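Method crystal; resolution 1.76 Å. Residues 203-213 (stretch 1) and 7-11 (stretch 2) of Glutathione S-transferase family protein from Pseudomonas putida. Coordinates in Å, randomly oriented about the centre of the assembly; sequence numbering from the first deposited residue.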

# COMPACT_ATOMS: atom_id res chain seq x y z
N ALA A 203 -0.64 -1.15 27.77
CA ALA A 203 -1.58 -0.95 28.88
C ALA A 203 -2.94 -0.48 28.33
O ALA A 203 -4.00 -1.02 28.71
CB ALA A 203 -1.02 0.07 29.92
N ASP A 204 -2.89 0.50 27.42
CA ASP A 204 -4.10 1.01 26.77
C ASP A 204 -4.77 -0.08 25.96
O ASP A 204 -5.99 -0.25 26.01
CB ASP A 204 -3.83 2.23 25.90
CG ASP A 204 -3.45 3.49 26.72
OD1 ASP A 204 -3.54 3.48 27.99
OD2 ASP A 204 -3.01 4.49 26.08
N LYS A 205 -3.97 -0.85 25.22
CA LYS A 205 -4.51 -2.00 24.52
C LYS A 205 -5.29 -2.95 25.46
O LYS A 205 -6.45 -3.32 25.16
CB LYS A 205 -3.41 -2.74 23.74
CG LYS A 205 -3.89 -4.05 23.08
CD LYS A 205 -2.80 -4.67 22.15
CE LYS A 205 -3.38 -5.89 21.41
NZ LYS A 205 -2.40 -6.79 20.66
N GLU A 206 -4.68 -3.31 26.59
CA GLU A 206 -5.32 -4.27 27.51
C GLU A 206 -6.61 -3.67 28.08
O GLU A 206 -7.63 -4.35 28.19
CB GLU A 206 -4.35 -4.63 28.65
CG GLU A 206 -4.97 -5.44 29.80
CD GLU A 206 -5.40 -6.87 29.40
OE1 GLU A 206 -5.11 -7.33 28.25
OE2 GLU A 206 -6.03 -7.56 30.25
N ALA A 207 -6.56 -2.40 28.42
CA ALA A 207 -7.70 -1.70 29.00
C ALA A 207 -8.89 -1.61 28.04
O ALA A 207 -10.03 -1.54 28.48
CB ALA A 207 -7.26 -0.27 29.37
N SER A 208 -8.59 -1.62 26.74
CA SER A 208 -9.55 -1.39 25.66
C SER A 208 -10.10 -2.70 25.11
O SER A 208 -11.06 -2.70 24.34
CB SER A 208 -8.87 -0.63 24.51
OG SER A 208 -8.61 0.73 24.90
N MSE A 209 -9.46 -3.79 25.49
CA MSE A 209 -9.78 -5.07 24.88
C MSE A 209 -11.24 -5.51 25.15
O MSE A 209 -11.94 -5.95 24.22
CB MSE A 209 -8.75 -6.15 25.30
CG MSE A 209 -9.06 -7.57 24.76
SE MSE A 209 -8.69 -7.67 22.81
CE MSE A 209 -6.73 -7.40 22.96
N PRO A 210 -11.72 -5.37 26.41
CA PRO A 210 -13.07 -5.90 26.64
C PRO A 210 -14.13 -5.17 25.81
O PRO A 210 -15.08 -5.79 25.29
CB PRO A 210 -13.27 -5.68 28.15
CG PRO A 210 -11.88 -5.71 28.73
CD PRO A 210 -11.05 -5.01 27.68
N ALA A 211 -14.00 -3.85 25.66
CA ALA A 211 -14.99 -3.12 24.85
C ALA A 211 -14.91 -3.51 23.39
O ALA A 211 -15.94 -3.68 22.73
CB ALA A 211 -14.80 -1.63 24.99
N PHE A 212 -13.69 -3.62 22.89
CA PHE A 212 -13.50 -4.08 21.51
C PHE A 212 -14.19 -5.44 21.30
O PHE A 212 -15.00 -5.61 20.38
CB PHE A 212 -12.02 -4.12 21.15
CG PHE A 212 -11.75 -4.72 19.81
CD1 PHE A 212 -12.25 -4.10 18.66
CD2 PHE A 212 -11.05 -5.91 19.70
CE1 PHE A 212 -12.01 -4.64 17.40
CE2 PHE A 212 -10.83 -6.49 18.41
CZ PHE A 212 -11.31 -5.85 17.29
N MSE A 213 -13.93 -6.40 22.19
CA MSE A 213 -14.54 -7.72 22.03
C MSE A 213 -16.07 -7.69 22.16
O MSE A 213 -16.78 -8.48 21.51
CB MSE A 213 -13.93 -8.72 23.01
CG MSE A 213 -12.45 -8.93 22.83
SE MSE A 213 -11.94 -9.62 21.06
CE MSE A 213 -13.05 -11.24 21.11
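Stretch 2, residues 7-11: GFSVS

No direct hydrogen bond joins the two stretches; a turn from near the start of the chain packs on a helix some 195 residues later, and a single water links their polar groups. Water 1 accepts from Ser9 N at 2.7 Å and makes a weak hydrogen bond with Ser208 OG at 3.3 Å.

Stretch 1 is part of a helix that begins earlier and continues later in the chain. It is kinked where the N atoms of Pro210 and Ala211 have no bond to the turn before; Pro210, as a proline, has no amide hydrogen to give. Stretch 2 forms a type I beta turn from Phe8 to Ser11, closed by Ser11 N to Phe8 O at 2.9 Å. It has no regular helix or strand, so no crossing angle is given. Along the helix, Ser9 sits by Asp204, Lys205 and Ser208, Val10 reaches from Lys205 to Phe212, and Phe8 meets Phe212.

The backbones come nearest at Lys205 and Ser9, whose CA atoms are 4.6 Å apart. Ser9 O lies 3.3 Å from Lys205 CB. A CA-H...O contact also runs from Lys205 CA to Ser9 O, at 3.6 Å. Asp204 CB is 3.7 Å from Ser9 OG; about one turn further on, Ser208 OG is 3.8 Å from Ser9 CB.

Val10 is the most covered residue of the contact. Val10 CG2 lies 4.0 Å from Lys205 O and 3.9 Å from Met209 CA, close against the helix backbone. Val10 CG1 meets the end of the selenomethionine, Met209 CE, at 3.9 Å, and Phe212 CD2 at 3.7 Å.

Phe212 points toward the turn and packs against Phe8. The two rings are nearly parallel, with planes at 19° and centroids 4.7 Å apart, but they are slid so that they barely overlap. Phe8 CE2 sits over one face of the Phe212 ring, 3.3 Å from Phe212 CE1. Ser11 points away from the helix and makes no contact with it; its side chain instead caps a helix that begins just past the stretch.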

# COMPACT_ATOMS: atom_id res chain seq x y z
N GLY A 7 -9.39 5.91 16.48
CA GLY A 7 -9.17 4.48 16.31
C GLY A 7 -9.43 3.75 17.62
O GLY A 7 -10.28 4.15 18.43
N PHE A 8 -8.75 2.64 17.82
CA PHE A 8 -8.91 1.92 19.05
C PHE A 8 -7.60 1.23 19.36
O PHE A 8 -6.89 0.84 18.46
CB PHE A 8 -10.12 0.98 18.99
CG PHE A 8 -10.05 -0.10 17.92
CD1 PHE A 8 -10.36 0.18 16.57
CD2 PHE A 8 -9.68 -1.40 18.27
CE1 PHE A 8 -10.29 -0.82 15.61
CE2 PHE A 8 -9.63 -2.42 17.31
CZ PHE A 8 -9.93 -2.13 15.97
N SER A 9 -7.29 1.09 20.64
CA SER A 9 -5.97 0.62 21.04
C SER A 9 -5.71 -0.85 20.79
O SER A 9 -4.61 -1.31 21.03
CB SER A 9 -5.73 0.97 22.51
OG SER A 9 -5.53 2.36 22.60
N VAL A 10 -6.70 -1.59 20.30
CA VAL A 10 -6.43 -2.97 19.92
C VAL A 10 -5.90 -2.97 18.45
O VAL A 10 -5.28 -3.96 18.02
CB VAL A 10 -7.66 -3.88 20.11
CG1 VAL A 10 -7.40 -5.34 19.66
CG2 VAL A 10 -8.12 -3.87 21.59
N SER A 11 -6.11 -1.87 17.72
CA SER A 11 -5.71 -1.81 16.29
C SER A 11 -4.20 -1.61 16.14
O SER A 11 -3.66 -0.60 16.60
CB SER A 11 -6.43 -0.70 15.53
OG SER A 11 -5.75 -0.49 14.29
O HOH W 1 -8.71 2.78 22.28